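Local coordinates for cysteine hydrolase (Pseudomonas syringae pv. phaseolicola 1448A, PDB 3IRV), which probably acts as a hydrolase of the isochorismatase-like cysteine hydrolase family, its substrate not being established, at residues R15-N19 and Y165-A169; R22-V28 and V139-C145; V50-Q54 and I105-A109; Q64-I68 and V133-V139; E154-R158 and T199-F204. Numbering follows the deposited sequence.

Contact 1: R15-N19 and Y165-A169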
# COMPACT_ATOMS: atom_id res chain seq x y z
N ARG A 15 20.27 -1.35 -0.31
CA ARG A 15 20.62 -2.55 0.44
C ARG A 15 20.75 -2.14 1.90
O ARG A 15 21.43 -1.16 2.22
CB ARG A 15 21.98 -3.10 -0.04
CG ARG A 15 22.10 -3.42 -1.53
CD ARG A 15 21.52 -4.79 -1.85
NE ARG A 15 21.24 -4.94 -3.27
CZ ARG A 15 20.20 -5.60 -3.76
NH1 ARG A 15 19.33 -6.20 -2.95
NH2 ARG A 15 20.02 -5.65 -5.08
N TRP A 16 20.14 -2.91 2.79
CA TRP A 16 20.24 -2.58 4.21
C TRP A 16 21.21 -3.51 4.91
O TRP A 16 21.04 -4.73 4.85
CB TRP A 16 18.89 -2.69 4.90
CG TRP A 16 17.77 -1.89 4.31
CD1 TRP A 16 16.61 -2.36 3.81
CD2 TRP A 16 17.70 -0.46 4.20
NE1 TRP A 16 15.80 -1.34 3.40
CE2 TRP A 16 16.44 -0.15 3.62
CE3 TRP A 16 18.57 0.59 4.53
CZ2 TRP A 16 16.03 1.16 3.36
CZ3 TRP A 16 18.16 1.90 4.28
CH2 TRP A 16 16.90 2.17 3.71
N PRO A 17 22.18 -2.93 5.64
CA PRO A 17 23.11 -3.78 6.38
C PRO A 17 22.41 -4.41 7.58
O PRO A 17 21.70 -3.72 8.30
CB PRO A 17 24.23 -2.83 6.78
CG PRO A 17 23.65 -1.45 6.73
CD PRO A 17 22.44 -1.49 5.81
N ILE A 18 22.57 -5.71 7.76
CA ILE A 18 21.86 -6.45 8.80
C ILE A 18 22.62 -6.47 10.13
O ILE A 18 23.75 -6.97 10.22
CB ILE A 18 21.52 -7.89 8.32
CG1 ILE A 18 20.51 -7.86 7.16
CG2 ILE A 18 21.01 -8.75 9.45
CD1 ILE A 18 19.08 -8.06 7.58
N ASN A 19 22.01 -5.88 11.15
CA ASN A 19 22.43 -6.04 12.54
C ASN A 19 21.42 -6.97 13.18
O ASN A 19 20.25 -6.57 13.38
CB ASN A 19 22.43 -4.68 13.24
CG ASN A 19 22.74 -4.76 14.73
OD1 ASN A 19 22.82 -5.84 15.34
ND2 ASN A 19 22.91 -3.58 15.33
N TYR A 165 11.03 2.23 9.16
CA TYR A 165 11.72 0.94 9.19
C TYR A 165 12.46 0.75 7.88
O TYR A 165 12.00 1.19 6.82
CB TYR A 165 10.74 -0.21 9.40
CG TYR A 165 10.17 -0.29 10.80
CD1 TYR A 165 10.89 -0.91 11.83
CD2 TYR A 165 8.93 0.26 11.10
CE1 TYR A 165 10.40 -0.98 13.14
CE2 TYR A 165 8.41 0.17 12.39
CZ TYR A 165 9.16 -0.44 13.40
OH TYR A 165 8.65 -0.53 14.68
N LYS A 166 13.61 0.08 7.99
CA LYS A 166 14.38 -0.38 6.85
C LYS A 166 13.80 -1.74 6.46
O LYS A 166 13.93 -2.74 7.20
CB LYS A 166 15.85 -0.47 7.26
CG LYS A 166 16.38 0.87 7.81
CD LYS A 166 17.80 0.76 8.39
CE LYS A 166 18.30 2.14 8.79
NZ LYS A 166 19.40 2.10 9.78
N VAL A 167 13.13 -1.79 5.31
CA VAL A 167 12.37 -2.99 4.94
C VAL A 167 13.08 -3.77 3.83
O VAL A 167 13.51 -3.19 2.82
CB VAL A 167 10.94 -2.63 4.47
CG1 VAL A 167 10.12 -3.92 4.20
CG2 VAL A 167 10.23 -1.80 5.53
N ILE A 168 13.19 -5.09 4.02
CA ILE A 168 13.74 -6.00 3.01
C ILE A 168 12.62 -6.97 2.63
O ILE A 168 12.09 -7.67 3.50
CB ILE A 168 14.88 -6.85 3.57
CG1 ILE A 168 16.01 -5.95 4.08
CG2 ILE A 168 15.38 -7.79 2.49
CD1 ILE A 168 17.10 -6.70 4.83
N ALA A 169 12.24 -6.96 1.35
CA ALA A 169 11.26 -7.93 0.84
C ALA A 169 12.01 -9.05 0.12
O ALA A 169 12.91 -8.80 -0.69
CB ALA A 169 10.28 -7.27 -0.15

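Contact 2: R22-V28 and V139-C145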
# COMPACT_ATOMS: atom_id res chain seq x y z
N ARG A 22 18.98 -5.85 15.83
CA ARG A 22 18.02 -4.82 15.48
C ARG A 22 17.18 -5.22 14.25
O ARG A 22 16.63 -4.35 13.57
CB ARG A 22 18.72 -3.48 15.23
CG ARG A 22 19.45 -2.92 16.47
CD ARG A 22 19.80 -1.45 16.29
NE ARG A 22 18.59 -0.63 16.32
CZ ARG A 22 18.56 0.69 16.13
NH1 ARG A 22 19.70 1.35 15.85
NH2 ARG A 22 17.41 1.34 16.20
N THR A 23 17.06 -6.53 14.03
CA THR A 23 16.35 -7.09 12.88
C THR A 23 15.26 -8.06 13.34
O THR A 23 15.43 -8.77 14.34
CB THR A 23 17.35 -7.83 11.97
OG1 THR A 23 18.37 -6.90 11.59
CG2 THR A 23 16.70 -8.35 10.67
N ALA A 24 14.14 -8.09 12.61
CA ALA A 24 13.15 -9.14 12.83
C ALA A 24 12.68 -9.68 11.49
O ALA A 24 12.65 -8.96 10.50
CB ALA A 24 11.96 -8.60 13.56
N VAL A 25 12.25 -10.94 11.50
CA VAL A 25 11.60 -11.55 10.34
C VAL A 25 10.11 -11.52 10.57
O VAL A 25 9.65 -11.88 11.66
CB VAL A 25 12.01 -13.04 10.17
CG1 VAL A 25 11.15 -13.76 9.10
CG2 VAL A 25 13.51 -13.13 9.87
N ILE A 26 9.37 -11.08 9.56
CA ILE A 26 7.92 -11.06 9.66
C ILE A 26 7.33 -12.04 8.64
O ILE A 26 7.53 -11.91 7.42
CB ILE A 26 7.33 -9.66 9.46
CG1 ILE A 26 8.01 -8.65 10.40
CG2 ILE A 26 5.81 -9.68 9.69
CD1 ILE A 26 7.55 -7.23 10.18
N VAL A 27 6.62 -13.05 9.15
CA VAL A 27 6.01 -14.09 8.30
C VAL A 27 4.52 -13.75 8.16
O VAL A 27 3.73 -13.91 9.11
CB VAL A 27 6.16 -15.50 8.92
CG1 VAL A 27 5.61 -16.53 7.97
CG2 VAL A 27 7.66 -15.81 9.26
N VAL A 28 4.16 -13.24 6.99
CA VAL A 28 2.81 -12.70 6.80
C VAL A 28 1.80 -13.76 6.40
O VAL A 28 1.89 -14.32 5.28
CB VAL A 28 2.83 -11.58 5.74
CG1 VAL A 28 1.43 -10.94 5.61
CG2 VAL A 28 3.94 -10.53 6.07
N VAL A 139 14.22 -2.81 17.32
CA VAL A 139 14.38 -3.27 15.94
C VAL A 139 14.08 -2.13 14.99
O VAL A 139 13.11 -1.40 15.21
CB VAL A 139 13.42 -4.44 15.65
CG1 VAL A 139 13.31 -4.71 14.14
CG2 VAL A 139 13.87 -5.68 16.42
N ASP A 140 14.92 -1.97 13.96
CA ASP A 140 14.63 -0.96 12.92
C ASP A 140 14.69 -1.53 11.50
O ASP A 140 14.55 -0.79 10.51
CB ASP A 140 15.54 0.27 13.06
CG ASP A 140 16.98 0.00 12.64
OD1 ASP A 140 17.37 -1.16 12.42
OD2 ASP A 140 17.76 0.99 12.56
N THR A 141 14.90 -2.84 11.41
CA THR A 141 15.03 -3.50 10.13
C THR A 141 14.14 -4.74 10.13
O THR A 141 14.20 -5.56 11.07
CB THR A 141 16.49 -3.90 9.86
OG1 THR A 141 17.31 -2.72 9.97
CG2 THR A 141 16.63 -4.53 8.46
N ILE A 142 13.28 -4.85 9.11
CA ILE A 142 12.37 -6.00 9.02
C ILE A 142 12.49 -6.72 7.68
O ILE A 142 12.58 -6.08 6.63
CB ILE A 142 10.89 -5.60 9.31
CG1 ILE A 142 10.37 -4.53 8.33
CG2 ILE A 142 10.70 -5.12 10.77
CD1 ILE A 142 8.87 -4.16 8.52
N ILE A 143 12.45 -8.05 7.74
CA ILE A 143 12.53 -8.90 6.54
C ILE A 143 11.13 -9.49 6.35
O ILE A 143 10.64 -10.17 7.26
CB ILE A 143 13.53 -10.06 6.78
CG1 ILE A 143 14.94 -9.48 6.98
CG2 ILE A 143 13.51 -11.06 5.62
CD1 ILE A 143 15.94 -10.48 7.57
N VAL A 144 10.50 -9.25 5.19
CA VAL A 144 9.09 -9.60 5.01
C VAL A 144 8.98 -10.76 4.03
O VAL A 144 9.58 -10.73 2.94
CB VAL A 144 8.28 -8.39 4.50
CG1 VAL A 144 6.84 -8.79 4.13
CG2 VAL A 144 8.28 -7.26 5.56
N CYS A 145 8.24 -11.79 4.45
CA CYS A 145 7.89 -12.92 3.60
C CYS A 145 6.45 -13.33 3.88
O CYS A 145 5.86 -12.85 4.86
CB CYS A 145 8.85 -14.08 3.85
SG CYS A 145 8.77 -14.74 5.58
O HOH W 1 14.23 1.01 16.82
O HOH W 2 19.69 -4.38 10.73

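Contact 3: V50-Q54 and I105-A109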
# COMPACT_ATOMS: atom_id res chain seq x y z
N VAL A 50 7.21 -22.12 0.97
CA VAL A 50 7.34 -22.74 2.29
C VAL A 50 8.79 -23.12 2.61
O VAL A 50 9.30 -22.80 3.70
CB VAL A 50 6.41 -23.96 2.41
CG1 VAL A 50 6.65 -24.70 3.70
CG2 VAL A 50 4.93 -23.51 2.31
N GLN A 51 9.47 -23.76 1.66
CA GLN A 51 10.86 -24.18 1.88
C GLN A 51 11.83 -23.00 2.16
O GLN A 51 12.57 -23.04 3.15
CB GLN A 51 11.32 -25.05 0.70
CG GLN A 51 12.55 -25.87 0.94
CD GLN A 51 12.89 -26.73 -0.27
OE1 GLN A 51 13.97 -26.61 -0.86
NE2 GLN A 51 11.95 -27.60 -0.66
N PRO A 52 11.83 -21.95 1.30
CA PRO A 52 12.69 -20.81 1.65
C PRO A 52 12.37 -20.19 3.00
O PRO A 52 13.29 -19.81 3.72
CB PRO A 52 12.42 -19.78 0.54
CG PRO A 52 11.41 -20.35 -0.35
CD PRO A 52 11.19 -21.79 -0.02
N ILE A 53 11.08 -20.07 3.34
CA ILE A 53 10.74 -19.55 4.67
C ILE A 53 11.29 -20.47 5.79
O ILE A 53 11.85 -19.98 6.79
CB ILE A 53 9.23 -19.24 4.81
CG1 ILE A 53 8.84 -18.14 3.80
CG2 ILE A 53 8.91 -18.77 6.23
CD1 ILE A 53 7.40 -17.83 3.79
N GLN A 54 11.18 -21.79 5.62
CA GLN A 54 11.73 -22.71 6.64
C GLN A 54 13.23 -22.48 6.86
O GLN A 54 13.71 -22.40 8.01
CB GLN A 54 11.49 -24.16 6.21
CG GLN A 54 10.07 -24.63 6.32
CD GLN A 54 9.91 -26.06 5.81
OE1 GLN A 54 10.56 -26.46 4.84
NE2 GLN A 54 9.02 -26.82 6.45
N ILE A 105 0.25 -22.80 9.16
CA ILE A 105 0.54 -24.14 8.68
C ILE A 105 1.61 -24.86 9.50
O ILE A 105 2.58 -24.26 9.98
CB ILE A 105 0.95 -24.15 7.18
CG1 ILE A 105 2.18 -23.27 6.92
CG2 ILE A 105 -0.21 -23.66 6.33
CD1 ILE A 105 2.68 -23.43 5.44
N GLU A 106 1.42 -26.18 9.63
CA GLU A 106 2.32 -26.98 10.46
C GLU A 106 3.77 -26.94 9.96
O GLU A 106 4.71 -26.97 10.75
CB GLU A 106 1.82 -28.43 10.56
CG GLU A 106 2.41 -29.22 11.75
CD GLU A 106 2.16 -28.55 13.12
OE1 GLU A 106 1.04 -28.05 13.37
OE2 GLU A 106 3.11 -28.53 13.95
N ALA A 107 3.95 -26.82 8.64
CA ALA A 107 5.30 -26.73 8.07
C ALA A 107 6.08 -25.53 8.58
O ALA A 107 7.33 -25.54 8.52
CB ALA A 107 5.23 -26.72 6.54
N LEU A 108 5.36 -24.53 9.09
CA LEU A 108 5.99 -23.32 9.63
C LEU A 108 5.59 -23.08 11.08
O LEU A 108 5.61 -21.95 11.55
CB LEU A 108 5.64 -22.09 8.76
CG LEU A 108 6.12 -22.12 7.31
CD1 LEU A 108 5.57 -20.87 6.62
CD2 LEU A 108 7.65 -22.15 7.25
N ALA A 109 5.24 -24.15 11.80
CA ALA A 109 4.67 -24.03 13.15
C ALA A 109 5.51 -23.11 14.04
O ALA A 109 6.71 -23.32 14.17
CB ALA A 109 4.55 -25.40 13.81

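Contact 4: Q64-I68 and V133-V139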
# COMPACT_ATOMS: atom_id res chain seq x y z
N GLN A 64 19.54 -15.44 16.73
CA GLN A 64 18.76 -14.67 17.71
C GLN A 64 18.05 -13.47 17.04
O GLN A 64 17.89 -12.40 17.64
CB GLN A 64 19.64 -14.22 18.89
CG GLN A 64 19.76 -15.22 20.04
CD GLN A 64 20.23 -16.59 19.61
OE1 GLN A 64 21.29 -16.73 18.98
NE2 GLN A 64 19.45 -17.61 19.93
N VAL A 65 17.66 -13.67 15.78
CA VAL A 65 16.88 -12.68 15.05
C VAL A 65 15.41 -13.03 15.34
O VAL A 65 14.98 -14.16 15.08
CB VAL A 65 17.15 -12.73 13.52
CG1 VAL A 65 16.12 -11.89 12.75
CG2 VAL A 65 18.57 -12.22 13.22
N MET A 66 14.66 -12.09 15.92
CA MET A 66 13.28 -12.34 16.33
C MET A 66 12.41 -12.73 15.15
O MET A 66 12.51 -12.13 14.09
CB MET A 66 12.67 -11.10 17.02
CG MET A 66 11.18 -11.24 17.44
SD MET A 66 10.55 -9.89 18.52
CE MET A 66 11.31 -8.55 17.67
N VAL A 67 11.59 -13.76 15.34
CA VAL A 67 10.64 -14.20 14.34
C VAL A 67 9.22 -13.85 14.79
O VAL A 67 8.81 -14.23 15.89
CB VAL A 67 10.71 -15.73 14.16
CG1 VAL A 67 9.59 -16.21 13.26
CG2 VAL A 67 12.07 -16.11 13.57
N ILE A 68 8.49 -13.15 13.92
CA ILE A 68 7.11 -12.71 14.20
C ILE A 68 6.19 -13.24 13.12
O ILE A 68 6.45 -13.03 11.94
CB ILE A 68 7.01 -11.17 14.18
CG1 ILE A 68 7.96 -10.60 15.25
CG2 ILE A 68 5.55 -10.72 14.41
CD1 ILE A 68 8.22 -9.07 15.17
N VAL A 133 6.05 -4.48 19.66
CA VAL A 133 6.96 -5.62 19.68
C VAL A 133 8.34 -5.23 19.07
O VAL A 133 9.40 -5.53 19.63
CB VAL A 133 6.32 -6.83 18.99
CG1 VAL A 133 7.32 -7.99 18.79
CG2 VAL A 133 5.07 -7.29 19.78
N LEU A 134 8.31 -4.52 17.95
CA LEU A 134 9.55 -4.17 17.25
C LEU A 134 10.30 -3.09 18.02
O LEU A 134 11.51 -3.21 18.28
CB LEU A 134 9.22 -3.66 15.84
CG LEU A 134 8.63 -4.70 14.89
CD1 LEU A 134 8.23 -4.03 13.57
CD2 LEU A 134 9.67 -5.81 14.63
N ARG A 135 9.61 -2.02 18.41
CA ARG A 135 10.35 -0.92 19.06
C ARG A 135 10.82 -1.29 20.46
O ARG A 135 11.88 -0.84 20.87
CB ARG A 135 9.53 0.38 19.10
CG ARG A 135 9.23 0.97 17.71
CD ARG A 135 10.51 1.33 16.92
NE ARG A 135 10.18 2.06 15.69
CZ ARG A 135 11.03 2.39 14.73
NH1 ARG A 135 12.32 2.07 14.82
NH2 ARG A 135 10.58 3.05 13.65
N ALA A 136 10.06 -2.14 21.17
CA ALA A 136 10.52 -2.61 22.50
C ALA A 136 11.89 -3.30 22.41
O ALA A 136 12.70 -3.23 23.35
CB ALA A 136 9.48 -3.54 23.11
N ARG A 137 12.15 -3.97 21.29
CA ARG A 137 13.43 -4.68 21.08
C ARG A 137 14.47 -3.80 20.35
O ARG A 137 15.57 -4.26 20.04
CB ARG A 137 13.18 -5.97 20.27
CG ARG A 137 14.34 -6.97 20.29
CD ARG A 137 14.12 -8.05 19.26
NE ARG A 137 15.16 -9.08 19.20
CZ ARG A 137 15.17 -10.18 19.95
NH1 ARG A 137 14.21 -10.39 20.86
NH2 ARG A 137 16.15 -11.06 19.81
N ASP A 138 14.10 -2.55 20.07
CA ASP A 138 14.91 -1.59 19.32
C ASP A 138 15.18 -2.08 17.89
O ASP A 138 16.26 -1.82 17.33
CB ASP A 138 16.24 -1.26 20.03
CG ASP A 138 16.82 0.10 19.62
OD1 ASP A 138 16.07 0.99 19.13
OD2 ASP A 138 18.05 0.26 19.77
N VAL A 139 14.22 -2.81 17.32
CA VAL A 139 14.38 -3.27 15.94
C VAL A 139 14.08 -2.13 14.99
O VAL A 139 13.11 -1.40 15.21
CB VAL A 139 13.42 -4.44 15.65
CG1 VAL A 139 13.31 -4.71 14.14
CG2 VAL A 139 13.87 -5.68 16.42
O HOH W 3 16.13 -9.69 16.78

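Contact 5: E154-R158 and T199-F204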
# COMPACT_ATOMS: atom_id res chain seq x y z
N GLU A 154 2.68 -6.30 0.91
CA GLU A 154 2.98 -4.92 0.50
C GLU A 154 2.42 -3.86 1.46
O GLU A 154 3.06 -2.84 1.68
CB GLU A 154 2.50 -4.64 -0.92
CG GLU A 154 3.61 -4.40 -1.87
CD GLU A 154 3.16 -3.64 -3.08
OE1 GLU A 154 3.05 -4.23 -4.15
OE2 GLU A 154 2.87 -2.45 -2.95
N THR A 155 1.23 -4.08 2.01
CA THR A 155 0.71 -3.07 2.96
C THR A 155 1.60 -3.01 4.21
O THR A 155 1.90 -1.92 4.70
CB THR A 155 -0.76 -3.30 3.34
OG1 THR A 155 -1.52 -3.45 2.13
CG2 THR A 155 -1.31 -2.11 4.12
N THR A 156 2.03 -4.17 4.70
CA THR A 156 3.00 -4.21 5.78
C THR A 156 4.32 -3.47 5.43
O THR A 156 4.84 -2.69 6.22
CB THR A 156 3.25 -5.66 6.21
OG1 THR A 156 1.96 -6.25 6.53
CG2 THR A 156 4.22 -5.75 7.41
N ILE A 157 4.84 -3.73 4.23
CA ILE A 157 6.00 -3.01 3.72
C ILE A 157 5.79 -1.48 3.63
O ILE A 157 6.61 -0.72 4.16
CB ILE A 157 6.41 -3.58 2.35
CG1 ILE A 157 6.87 -5.04 2.53
CG2 ILE A 157 7.50 -2.74 1.68
CD1 ILE A 157 7.06 -5.81 1.18
N ARG A 158 4.71 -1.03 2.97
CA ARG A 158 4.41 0.42 2.88
C ARG A 158 4.26 1.04 4.26
O ARG A 158 4.84 2.08 4.55
CB ARG A 158 3.12 0.63 2.12
CG ARG A 158 3.24 0.18 0.66
CD ARG A 158 1.91 0.27 -0.04
NE ARG A 158 1.98 -0.25 -1.41
CZ ARG A 158 1.66 0.44 -2.50
NH1 ARG A 158 1.23 1.69 -2.41
NH2 ARG A 158 1.78 -0.13 -3.71
N THR A 199 8.07 -2.24 -7.78
CA THR A 199 7.59 -1.10 -6.99
C THR A 199 8.29 -1.02 -5.64
O THR A 199 8.77 0.04 -5.22
CB THR A 199 6.07 -1.21 -6.80
OG1 THR A 199 5.45 -1.12 -8.08
CG2 THR A 199 5.53 -0.07 -5.91
N ILE A 200 8.38 -2.16 -4.96
CA ILE A 200 9.10 -2.17 -3.67
C ILE A 200 10.56 -1.71 -3.83
O ILE A 200 11.05 -0.89 -3.05
CB ILE A 200 9.03 -3.54 -2.99
CG1 ILE A 200 7.58 -3.90 -2.68
CG2 ILE A 200 9.95 -3.57 -1.74
CD1 ILE A 200 7.40 -5.44 -2.51
N ALA A 201 11.25 -2.24 -4.86
CA ALA A 201 12.66 -1.87 -5.05
C ALA A 201 12.85 -0.38 -5.42
O ALA A 201 13.90 0.21 -5.14
CB ALA A 201 13.26 -2.76 -6.12
N TYR A 202 11.85 0.22 -6.06
CA TYR A 202 11.98 1.61 -6.50
C TYR A 202 11.48 2.57 -5.42
O TYR A 202 11.97 3.70 -5.31
CB TYR A 202 11.18 1.83 -7.79
CG TYR A 202 11.64 3.02 -8.61
CD1 TYR A 202 12.61 2.86 -9.60
CD2 TYR A 202 11.08 4.29 -8.41
CE1 TYR A 202 13.03 3.97 -10.38
CE2 TYR A 202 11.48 5.39 -9.18
CZ TYR A 202 12.46 5.21 -10.15
OH TYR A 202 12.84 6.31 -10.89
N GLU A 203 10.49 2.14 -4.64
CA GLU A 203 9.76 3.08 -3.77
C GLU A 203 9.88 2.82 -2.26
O GLU A 203 9.74 3.77 -1.46
CB GLU A 203 8.26 3.05 -4.07
CG GLU A 203 7.83 3.13 -5.52
CD GLU A 203 8.09 4.48 -6.18
OE1 GLU A 203 8.63 5.41 -5.53
OE2 GLU A 203 7.77 4.59 -7.39
N PHE A 204 10.03 1.56 -1.84
CA PHE A 204 9.79 1.24 -0.41
C PHE A 204 10.96 0.65 0.36
O PHE A 204 10.97 0.75 1.58
CB PHE A 204 8.59 0.29 -0.22
CG PHE A 204 7.32 0.72 -0.93
CD1 PHE A 204 6.87 2.05 -0.86
CD2 PHE A 204 6.56 -0.21 -1.64
CE1 PHE A 204 5.70 2.44 -1.50
CE2 PHE A 204 5.40 0.17 -2.30
CZ PHE A 204 4.98 1.50 -2.24

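Contact 1: R15-N19 and Y165-A169
Trp16 does most of the work here, pinning an irregular N-terminal run to strand 166-170 of the parallel alpha/beta sheet. With chi1 in m (-55°) and chi2 at 119°, the ring presents one face to Lys166, whose CB sits 3.6 Å from the centroid of the five-membered ring and 12° off its normal, a CH-pi contact. The same pose puts the NH edge toward the strand backbone, so that Trp16 NE1 donates to Val167 O at 3.0 Å. Along that edge Trp16 CD1 also meets Ile168 CG1 at 3.6 Å. Beyond CB the Lys166 chain is trans at every further torsion and runs away from the contact, toward a long, weak ion pair with Asp140. Ile18, its chi2 between wells, brings CD1 to 3.7 Å from Ile168 CD1. The N-terminal run thus packs on the start of strand 166-170, which lies inside the sheet between strands 141-147 and 206-208; helix 210-220 packs on Ile18 and Ile168, and Asp86 of the second subunit on Trp16.

Contact 2: R22-V28 and V139-C145
Two neighbouring strands of the parallel sheet, 23-28 and 141-147, run with their short axes 4.7 Å apart and 23° from parallel. The usual parallel ladder joins them, from Ala24 N to Thr141 O (3.0 Å) up to Val28 N to Cys145 O (2.8 Å); at its start Arg22 O accepts from both Asp140 N (3.0 Å) and Thr141 N (3.2 Å). On the face carrying Thr23, Val25 and Val27, the long Ile143 is the bump: its CD1 sits 3.8 Å from Thr23 CG2 and 4.3 Å from Val25 CG2. Cys145 fills the next hollow, its SG 4.4 Å from Val25 CG1 and 4.0 Å from Val27 CG2. At the polar end a water donates to Thr23 OG1 and Thr141 OG1 (3.0 Å each), and Thr23 OG1 also hydrogen-bonds Asn19 O. Across the sheet, Ala24 is the dip, with Val139 CG1 4.2 Å from its CB. Farther along, Ile26 CD1 meets Ile142 CD1 at 3.7 Å, and Val28 CG2 meets Val144 CG1 at 3.9 Å. Leu134 of helix 130-136 settles on Ala24, Val139 and Ile142, while helix 50-62 packs on Val25, Val27 and Cys145; strands 66-72 and 166-170 flank the pair.

Contact 3: V50-Q54 and I105-A109
The first turn of helix 50-62 packs on a short 3-10 turn at 106-107, in the loop that leads to strand 115-119 of this alpha/beta fold. Leu108 gives up the most surface. It directs its CD2 into the helix, 3.7 Å from Ile53 CG2 and 3.6 Å from Gln54 CG, with Val50 O 4.0 Å away, so one methyl is wedged among three residues of a single turn. Val50 is next in buried area and splays its two methyls: CG1 meets Ala107 CB at 3.8 Å, while CG2 meets Ile105 CD1 at 3.9 Å. The 3-10 turn, with Leu108 N bonded to Ile105 O at 2.9 Å, brings Ile105, Ala107 and Leu108 together as one apolar patch. Met30 packs on both Val50 and Leu108, extending that patch. Plain packing gives way to polar bonding at the more open side, where Gln54, equal to Ala107 in buried area, straightens its chi2 to trans and donates from NE2 to Ala107 O at 3.0 Å, with an N-H...O angle of 169°.

Contact 4: Q64-I68 and V133-V139
Two Schellman motifs, closing helices on opposite faces of the sheet, are bridged here by one arginine. Gln64, with positive phi, ends helix 50-62 just before strand 66-72, while Asp138, also with positive phi, ends helix 130-136, with Val139 N bonded to Leu134 O (2.9 Å) and Asp138 N to Arg135 O (2.9 Å). In this parallel alpha/beta fold the two motifs turn helices 50-62 and 130-136 into strands 66-72 and 141-147. Arg137, just before the second reversal, stretches its trans side chain across the gap, and its NH2 makes a weak hydrogen bond to Gln64 O at 3.1 Å. One face of the guanidinium lies against Met66 CB.

Below this polar rim the packing is apolar. Met66, the most deeply engaged residue of 64-68, brings its CE to 3.3 Å from Arg137 CD and 4.0 Å from Val139 CG2, while its SD lies 3.8 Å from Val133 CG1. Two residues along the strand, Ile68 points the same way, its CD1 3.6 Å from Leu134 CD2 and 3.9 Å from Val133 CG1. Helix 130-136 therefore lies over this face of the sheet, with Val115 of the adjoining strand 115-119 also touching Met66, Ile68 and Val133. A water closes the rim, accepting from Met66 N at 2.9 Å and, weakly, from Arg137 NE at 2.7 Å.

Contact 5: E154-R158 and T199-F204
Thr199 comes first, only grazing the other helix: its CG2 lies 4.3 Å from Arg158 NH2, while its OG1 bonds back to Ile195 O. Ile200 then points across, its CD1 3.7 Å from Ile157 CD1 and 4.0 Å from Glu154 CG. Helices 149-162 and 189-204 lie side by side on the sheet, where Ile157 and Ile200 both touch Ala169; the segments run 16° from parallel with axes 11.6 Å apart, so large side chains fill the space. Ala201 and Tyr202 make no contact with 154-158, and Glu203 bonds to Tyr88 of the second subunit. A wider pi-type turn then brings round Phe204, which buries more than any other residue here. Its CB meets Ile157 CG2 at 3.7 Å. Over one face of its ring passes Arg158, whose CG is 3.8 Å from the centroid, a CH-pi contact; Phe204 CZ in turn lies over the guanidinium, 3.5 Å from Arg158 CZ. At the ring's edge Glu154 OE2 is 3.7 Å from Phe204 CE2.

Glu154 OE2 takes hydrogen bonds from Arg158 NE (2.8 Å) and NH2 (2.7 Å), an intrahelical salt bridge. Arg158 NH1 also hydrogen-bonds Thr155 OG1 of the second subunit, and NH2 bonds Asn150 O of that subunit. A buried charge is thus neutralised within its helix, packed against an aromatic ring, and still able to give N-H groups to the dimer interface.

How the contacts relate
Starting from the N terminus, residues 15-19 wait for 165-169, so contact 1 closes the wide loop that holds contacts 2, 3 and 4. Contact 2 closes inside it, joining strand 23-28 to strand 141-147 in the middle of the sheet. Within that loop contacts 3 and 4 cross: 50-54 and 64-68 open in turn, then 105-109 and 133-139 answer in the same order, tying a loop to helix 50-62 and helix 130-136 to strand 66-72. Contacts 2 and 4 share Val139. Contact 5 opens after contacts 2, 3 and 4 have closed and crosses contact 1; Ile157 and Ile200 pack on Ala169, joining its helix pair to the sheet.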